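Side-chain contacts in putative peptidyl-arginine deiminase (PDB 1XKN), which probably hydrolyses a guanidinium group, as an agmatine or protein-arginine deiminase of the Porphyromonas-type family: residues A[100-105]-A[142-147]; A[61-66]-A[83-88]. All coordinates share one frame; numbering follows the deposited sequence.

Interaction 1. Residues A[100-105]-A[142-147]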
ATOM      1  N   PRO A 100      -1.641  10.054  -0.652  1.00  4.31           N
ATOM      2  CA  PRO A 100      -0.510  10.880  -0.217  1.00  3.57           C
ATOM      3  C   PRO A 100       0.770  10.151   0.184  1.00  3.27           C
ATOM      4  O   PRO A 100       0.820   9.461   1.201  1.00  4.34           O
ATOM      5  CB  PRO A 100      -1.104  11.686   0.936  1.00  3.81           C
ATOM      6  CG  PRO A 100      -2.026  10.708   1.568  1.00  4.42           C
ATOM      7  CD  PRO A 100      -2.710  10.061   0.367  1.00  4.44           C
ATOM      8  N   ASN A 101       1.801  10.328  -0.635  1.00  3.39           N
ATOM      9  CA  ASN A 101       3.107   9.728  -0.403  1.00  2.48           C
ATOM     10  C   ASN A 101       3.912  10.716   0.443  1.00  3.71           C
ATOM     11  O   ASN A 101       4.666  11.537  -0.077  1.00  4.23           O
ATOM     12  CB  ASN A 101       3.798   9.481  -1.753  1.00  3.82           C
ATOM     13  CG  ASN A 101       5.137   8.765  -1.624  1.00  3.87           C
ATOM     14  OD1 ASN A 101       5.865   8.629  -2.604  1.00  5.40           O
ATOM     15  ND2 ASN A 101       5.464   8.303  -0.419  1.00  5.20           N
ATOM     16  N   TYR A 102       3.719  10.639   1.752  1.00  3.94           N
ATOM     17  CA  TYR A 102       4.410  11.507   2.697  1.00  3.38           C
ATOM     18  C   TYR A 102       5.899  11.206   2.742  1.00  3.15           C
ATOM     19  O   TYR A 102       6.301  10.046   2.750  1.00  3.98           O
ATOM     20  CB  TYR A 102       3.857  11.293   4.102  1.00  4.22           C
ATOM     21  CG  TYR A 102       2.429  11.721   4.292  1.00  4.53           C
ATOM     22  CD1 TYR A 102       2.114  13.052   4.568  1.00  4.42           C
ATOM     23  CD2 TYR A 102       1.393  10.792   4.231  1.00  4.34           C
ATOM     24  CE1 TYR A 102       0.799  13.444   4.788  1.00  4.35           C
ATOM     25  CE2 TYR A 102       0.078  11.174   4.447  1.00  4.29           C
ATOM     26  CZ  TYR A 102      -0.210  12.496   4.729  1.00  5.34           C
ATOM     27  OH  TYR A 102      -1.503  12.873   4.985  1.00  5.40           O
ATOM     28  N   VAL A 103       6.707  12.259   2.784  1.00  4.02           N
ATOM     29  CA  VAL A 103       8.155  12.132   2.886  1.00  3.39           C
ATOM     30  C   VAL A 103       8.630  13.279   3.767  1.00  4.29           C
ATOM     31  O   VAL A 103       7.927  14.281   3.917  1.00  4.92           O
ATOM     32  CB  VAL A 103       8.875  12.254   1.516  1.00  3.88           C
ATOM     33  CG1 VAL A 103       8.551  11.057   0.638  1.00  2.35           C
ATOM     34  CG2 VAL A 103       8.487  13.555   0.830  1.00  6.32           C
ATOM     35  N   ILE A 104       9.808  13.128   4.360  1.00  5.04           N
ATOM     36  CA  ILE A 104      10.373  14.171   5.205  1.00  5.14           C
ATOM     37  C   ILE A 104      11.391  14.915   4.355  1.00  4.82           C
ATOM     38  O   ILE A 104      12.303  14.305   3.790  1.00  5.66           O
ATOM     39  CB  ILE A 104      11.101  13.590   6.446  1.00  5.05           C
ATOM     40  CG1 ILE A 104      10.157  12.681   7.236  1.00  7.43           C
ATOM     41  CG2 ILE A 104      11.620  14.726   7.324  1.00  7.61           C
ATOM     42  CD1 ILE A 104       8.845  13.335   7.624  1.00  8.25           C
ATOM     43  N   ARG A 105      11.227  16.230   4.255  1.00  5.12           N
ATOM     44  CA  ARG A 105      12.132  17.055   3.467  1.00  5.40           C
ATOM     45  C   ARG A 105      13.173  17.731   4.346  1.00  6.68           C
ATOM     46  O   ARG A 105      12.847  18.282   5.397  1.00  6.36           O
ATOM     47  CB  ARG A 105      11.343  18.126   2.706  1.00  6.54           C
ATOM     48  CG  ARG A 105      12.218  19.107   1.932  1.00  8.47           C
ATOM     49  CD  ARG A 105      11.393  20.084   1.102  1.00  7.62           C
ATOM     50  NE  ARG A 105      10.531  20.941   1.911  1.00 10.07           N
ATOM     51  CZ  ARG A 105       9.703  21.851   1.404  1.00 10.95           C
ATOM     52  NH1 ARG A 105       9.627  22.019   0.090  1.00 12.76           N
ATOM     53  NH2 ARG A 105       8.947  22.590   2.207  1.00 12.12           N
ATOM     54  N   LYS A 142      -3.664  20.202   1.127  1.00  6.68           N
ATOM     55  CA  LYS A 142      -4.427  21.406   1.422  1.00  6.73           C
ATOM     56  C   LYS A 142      -5.117  21.262   2.776  1.00  7.99           C
ATOM     57  O   LYS A 142      -5.039  22.155   3.626  1.00  8.67           O
ATOM     58  CB  LYS A 142      -5.473  21.643   0.330  1.00  8.41           C
ATOM     59  CG  LYS A 142      -6.459  22.755   0.641  1.00 10.23           C
ATOM     60  CD  LYS A 142      -7.461  22.912  -0.482  1.00 14.18           C
ATOM     61  CE  LYS A 142      -8.496  23.970  -0.143  1.00 18.20           C
ATOM     62  NZ  LYS A 142      -9.515  24.100  -1.219  1.00 19.11           N
ATOM     63  N   ALA A 143      -5.781  20.130   2.980  1.00  7.52           N
ATOM     64  CA  ALA A 143      -6.492  19.882   4.230  1.00  7.10           C
ATOM     65  C   ALA A 143      -5.584  19.908   5.455  1.00  7.33           C
ATOM     66  O   ALA A 143      -5.984  20.383   6.514  1.00  9.61           O
ATOM     67  CB  ALA A 143      -7.218  18.543   4.156  1.00  6.76           C
ATOM     68  N   GLN A 144      -4.364  19.399   5.311  1.00  6.61           N
ATOM     69  CA  GLN A 144      -3.434  19.352   6.430  1.00  6.48           C
ATOM     70  C   GLN A 144      -2.441  20.507   6.457  1.00  6.48           C
ATOM     71  O   GLN A 144      -1.600  20.590   7.355  1.00  7.94           O
ATOM     72  CB  GLN A 144      -2.676  18.024   6.422  1.00  6.78           C
ATOM     73  CG  GLN A 144      -3.583  16.807   6.439  1.00  6.16           C
ATOM     74  CD  GLN A 144      -2.814  15.516   6.626  1.00  7.20           C
ATOM     75  OE1 GLN A 144      -1.907  15.205   5.853  1.00  8.02           O
ATOM     76  NE2 GLN A 144      -3.175  14.753   7.653  1.00  8.14           N
ATOM     77  N   GLY A 145      -2.544  21.398   5.477  1.00  5.91           N
ATOM     78  CA  GLY A 145      -1.644  22.536   5.415  1.00  6.51           C
ATOM     79  C   GLY A 145      -0.193  22.141   5.203  1.00  6.55           C
ATOM     80  O   GLY A 145       0.715  22.760   5.764  1.00  9.58           O
ATOM     81  N   LEU A 146       0.035  21.116   4.390  1.00  7.23           N
ATOM     82  CA  LEU A 146       1.393  20.656   4.125  1.00  5.65           C
ATOM     83  C   LEU A 146       1.856  21.028   2.725  1.00  6.55           C
ATOM     84  O   LEU A 146       1.054  21.121   1.798  1.00  6.78           O
ATOM     85  CB  LEU A 146       1.477  19.132   4.275  1.00  5.88           C
ATOM     86  CG  LEU A 146       1.162  18.528   5.645  1.00  6.26           C
ATOM     87  CD1 LEU A 146       1.126  17.009   5.527  1.00  7.61           C
ATOM     88  CD2 LEU A 146       2.207  18.967   6.655  1.00  5.57           C
ATOM     89  N   PRO A 147       3.162  21.278   2.560  1.00  6.29           N
ATOM     90  CA  PRO A 147       3.680  21.627   1.237  1.00  6.02           C
ATOM     91  C   PRO A 147       3.620  20.386   0.350  1.00  6.58           C
ATOM     92  O   PRO A 147       3.689  19.258   0.848  1.00  6.01           O
ATOM     93  CB  PRO A 147       5.123  22.036   1.528  1.00  6.60           C
ATOM     94  CG  PRO A 147       5.046  22.585   2.910  1.00  7.38           C
ATOM     95  CD  PRO A 147       4.156  21.581   3.606  1.00  6.76           C
TER
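Tyr102 reaches from strand 101-107 to the C-terminal end of helix 131-144, its ring meeting Leu146 and its hydroxyl meeting Gln144, both along the ring edge. Tyr102 OH donates to Gln144 OE1 over 2.5 Å, a short bond. The donor sits 32° out of the carbonyl plane with a C=O...O angle of 125°, and the amide and ring planes are turned 56° apart. Beside this bond Leu146 CD1 abuts Tyr102 CE1 at 3.7 Å, near the plane of the ring, so an apolar branch and a polar oxygen share one rim. Gln144 NE2 bonds in turn to Glu344 of strand 342-345; two partners, one on each end of the amide, probably set which way round it is turned. Farther along the strand, Arg105 bends at chi3 and brings NH2 to 3.9 Å from Pro147 CB, a van der Waals contact set obliquely to the guanidinium. The charge itself is answered by a salt bridge from Arg105 NH2 to Asp112 of the adjacent strand 110-119. Between Gln144 and Leu146, Gly145 takes positive phi and turns the chain out of the helix. The contact thus joins a sheet strand to a helix C-terminus closed by a Schellman motif, just where the chain turns into edge strand 148-152 of the same mixed sheet.

Interaction 2. Residues A[61-66]-A[83-88]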
ATOM      1  N   ALA A  61     -23.707  12.670   2.356  1.00  7.03           N
ATOM      2  CA  ALA A  61     -24.466  11.427   2.302  1.00  7.70           C
ATOM      3  C   ALA A  61     -23.542  10.227   2.472  1.00  7.29           C
ATOM      4  O   ALA A  61     -23.862   9.281   3.195  1.00  7.28           O
ATOM      5  CB  ALA A  61     -25.224  11.324   0.979  1.00  9.75           C
HETATM    6  N   MSE A  62     -22.391  10.265   1.809  1.00  7.39           N
HETATM    7  CA  MSE A  62     -21.438   9.165   1.904  1.00  6.42           C
HETATM    8  C   MSE A  62     -20.903   9.036   3.325  1.00  6.74           C
HETATM    9  O   MSE A  62     -20.765   7.926   3.841  1.00  6.86           O
HETATM   10  CB  MSE A  62     -20.279   9.376   0.924  1.00  7.05           C
HETATM   11  CG  MSE A  62     -19.357   8.167   0.800  1.00  8.15           C
HETATM   12 SE   MSE A  62     -18.153   8.328  -0.704  1.00 13.51          SE
HETATM   13  CE  MSE A  62     -19.455   8.325  -2.128  1.00  9.94           C
ATOM     14  N   GLU A  63     -20.606  10.167   3.958  1.00  6.85           N
ATOM     15  CA  GLU A  63     -20.097  10.151   5.324  1.00  6.91           C
ATOM     16  C   GLU A  63     -21.101   9.469   6.247  1.00  8.34           C
ATOM     17  O   GLU A  63     -20.724   8.669   7.102  1.00  6.89           O
ATOM     18  CB  GLU A  63     -19.833  11.569   5.832  1.00  7.86           C
ATOM     19  CG  GLU A  63     -19.182  11.601   7.210  1.00  7.85           C
ATOM     20  CD  GLU A  63     -18.978  13.006   7.743  1.00  8.34           C
ATOM     21  OE1 GLU A  63     -18.674  13.911   6.938  1.00 10.25           O
ATOM     22  OE2 GLU A  63     -19.102  13.201   8.973  1.00  9.45           O
ATOM     23  N   ALA A  64     -22.380   9.792   6.070  1.00  8.42           N
ATOM     24  CA  ALA A  64     -23.433   9.209   6.893  1.00  8.45           C
ATOM     25  C   ALA A  64     -23.486   7.695   6.720  1.00  8.81           C
ATOM     26  O   ALA A  64     -23.618   6.956   7.696  1.00 10.40           O
ATOM     27  CB  ALA A  64     -24.777   9.826   6.538  1.00  7.88           C
ATOM     28  N   GLN A  65     -23.383   7.234   5.477  1.00  8.71           N
ATOM     29  CA  GLN A  65     -23.410   5.802   5.196  1.00  9.64           C
ATOM     30  C   GLN A  65     -22.247   5.122   5.900  1.00  8.18           C
ATOM     31  O   GLN A  65     -22.405   4.055   6.493  1.00  8.63           O
ATOM     32  CB  GLN A  65     -23.300   5.540   3.694  1.00 11.23           C
ATOM     33  CG  GLN A  65     -24.437   6.108   2.871  1.00 15.89           C
ATOM     34  CD  GLN A  65     -24.266   5.828   1.390  1.00 19.06           C
ATOM     35  OE1 GLN A  65     -23.256   6.202   0.790  1.00 21.56           O
ATOM     36  NE2 GLN A  65     -25.253   5.171   0.792  1.00 19.63           N
ATOM     37  N   ALA A  66     -21.076   5.743   5.833  1.00  6.30           N
ATOM     38  CA  ALA A  66     -19.894   5.180   6.467  1.00  6.28           C
ATOM     39  C   ALA A  66     -20.082   5.133   7.977  1.00  7.08           C
ATOM     40  O   ALA A  66     -19.788   4.120   8.613  1.00  8.03           O
ATOM     41  CB  ALA A  66     -18.664   6.005   6.118  1.00  6.46           C
ATOM     42  N   ILE A  83     -11.876   8.664  13.905  1.00  5.45           N
ATOM     43  CA  ILE A  83     -12.200   8.583  12.488  1.00  5.91           C
ATOM     44  C   ILE A  83     -12.655   9.949  11.986  1.00  6.66           C
ATOM     45  O   ILE A  83     -13.737  10.431  12.329  1.00  7.90           O
ATOM     46  CB  ILE A  83     -13.277   7.512  12.229  1.00  6.26           C
ATOM     47  CG1 ILE A  83     -12.745   6.148  12.682  1.00  6.33           C
ATOM     48  CG2 ILE A  83     -13.649   7.486  10.752  1.00  6.93           C
ATOM     49  CD1 ILE A  83     -13.697   4.994  12.491  1.00  7.21           C
ATOM     50  N   VAL A  84     -11.796  10.572  11.186  1.00  5.59           N
ATOM     51  CA  VAL A  84     -12.049  11.898  10.639  1.00  5.61           C
ATOM     52  C   VAL A  84     -12.346  11.848   9.142  1.00  5.71           C
ATOM     53  O   VAL A  84     -11.562  11.302   8.358  1.00  6.23           O
ATOM     54  CB  VAL A  84     -10.826  12.820  10.859  1.00  6.61           C
ATOM     55  CG1 VAL A  84     -11.135  14.224  10.379  1.00  7.64           C
ATOM     56  CG2 VAL A  84     -10.440  12.825  12.332  1.00  8.80           C
ATOM     57  N   PHE A  85     -13.474  12.432   8.745  1.00  5.49           N
ATOM     58  CA  PHE A  85     -13.871  12.458   7.337  1.00  4.77           C
ATOM     59  C   PHE A  85     -13.448  13.735   6.634  1.00  4.42           C
ATOM     60  O   PHE A  85     -13.461  14.818   7.218  1.00  7.03           O
ATOM     61  CB  PHE A  85     -15.389  12.290   7.206  1.00  5.24           C
ATOM     62  CG  PHE A  85     -15.883  10.947   7.643  1.00  4.94           C
ATOM     63  CD1 PHE A  85     -16.116  10.681   8.986  1.00  7.28           C
ATOM     64  CD2 PHE A  85     -16.053   9.924   6.716  1.00  6.90           C
ATOM     65  CE1 PHE A  85     -16.507   9.411   9.401  1.00  8.35           C
ATOM     66  CE2 PHE A  85     -16.444   8.652   7.121  1.00  8.23           C
ATOM     67  CZ  PHE A  85     -16.669   8.394   8.467  1.00  7.36           C
ATOM     68  N   HIS A  86     -13.072  13.595   5.368  1.00  3.94           N
ATOM     69  CA  HIS A  86     -12.658  14.730   4.563  1.00  4.09           C
ATOM     70  C   HIS A  86     -13.418  14.712   3.255  1.00  5.13           C
ATOM     71  O   HIS A  86     -13.519  13.670   2.606  1.00  4.38           O
ATOM     72  CB  HIS A  86     -11.158  14.671   4.267  1.00  5.97           C
ATOM     73  CG  HIS A  86     -10.306  14.661   5.494  1.00  5.64           C
ATOM     74  ND1 HIS A  86     -10.108  13.528   6.254  1.00  8.91           N
ATOM     75  CD2 HIS A  86      -9.639  15.657   6.121  1.00  6.25           C
ATOM     76  CE1 HIS A  86      -9.355  13.829   7.297  1.00  5.41           C
ATOM     77  NE2 HIS A  86      -9.057  15.114   7.240  1.00  9.61           N
ATOM     78  N   ARG A  87     -13.968  15.862   2.879  1.00  5.81           N
ATOM     79  CA  ARG A  87     -14.694  15.962   1.627  1.00  5.36           C
ATOM     80  C   ARG A  87     -13.638  16.127   0.548  1.00  4.69           C
ATOM     81  O   ARG A  87     -13.220  17.243   0.233  1.00  7.62           O
ATOM     82  CB  ARG A  87     -15.638  17.169   1.635  1.00  4.20           C
ATOM     83  CG  ARG A  87     -16.452  17.291   0.355  1.00  6.39           C
ATOM     84  CD  ARG A  87     -17.369  18.508   0.355  1.00  5.94           C
ATOM     85  NE  ARG A  87     -18.527  18.337   1.229  1.00  8.81           N
ATOM     86  CZ  ARG A  87     -19.569  19.163   1.251  1.00 10.62           C
ATOM     87  NH1 ARG A  87     -19.598  20.218   0.447  1.00 11.97           N
ATOM     88  NH2 ARG A  87     -20.585  18.932   2.070  1.00 10.54           N
ATOM     89  N   ILE A  88     -13.186  14.997   0.017  1.00  4.88           N
ATOM     90  CA  ILE A  88     -12.171  14.963  -1.025  1.00  5.32           C
ATOM     91  C   ILE A  88     -12.634  13.958  -2.075  1.00  6.32           C
ATOM     92  O   ILE A  88     -12.724  12.758  -1.805  1.00  5.73           O
ATOM     93  CB  ILE A  88     -10.801  14.529  -0.449  1.00  5.14           C
ATOM     94  CG1 ILE A  88     -10.287  15.589   0.532  1.00  4.07           C
ATOM     95  CG2 ILE A  88      -9.798  14.327  -1.580  1.00  5.53           C
ATOM     96  CD1 ILE A  88      -8.887  15.318   1.065  1.00  5.80           C
TER
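This is a CH-pi and apolar packing contact between the helix and the second strand of the beta-alpha-beta unit formed by strand 52-57, helix 60-73 and strand 83-87. Its centre is Glu63, whose CG methylene lies over one face of the Phe85 ring, 3.6 Å from the centroid and 20° off the ring normal. The closest atom pair is Glu63 CG to Phe85 CG at 3.4 Å, so the methylene is shifted from the middle of the ring toward its rim. With CG anti to the backbone N (chi1 -175°), the extended chain carries the carboxylate on past the CG end of the ring, beside Phe85 CB, its plane 4° from that of the ring. Glu63 OE2 is paired in a salt bridge with Arg67, one turn on, which probably helps to keep the carboxylate in this posture. Also one turn from Glu63, Ala66 CB meets Phe85 CE2 at 3.6 Å, an oblique approach. Arg67 and Leu70 also touch Phe85, extending its packing along the helix. Strand 83-87 pairs in parallel with strand 52-57 at the sheet's edge, and the aromatic side chain packed on the connecting helix is part of the helix-on-sheet layer of a beta-alpha-beta crossover.

How the interactions relate
Along the chain, interaction 2 is complete before interaction 1 begins, and their centres lie about 21 Å apart. They nevertheless meet: Ala143 CB in the helix end of interaction 1 packs 4.2 Å from His86 CD2 on the strand of interaction 2, and Ile88 also touches helix 131-144 at Arg139 and Val140. That helix thus takes part in interaction 1 through Gln144 and packs against His86 and Ile88 of interaction 2. Strand 342-345 makes a further link, since it belongs to the sheet of interaction 2 yet carries Glu344, the second partner of Gln144. The sodium ion, bound at Asn117, Trp118 and Asn134, is about 13 Å from the Tyr102 side chain; Asn101, next to Tyr102, hydrogen-bonds Trp118.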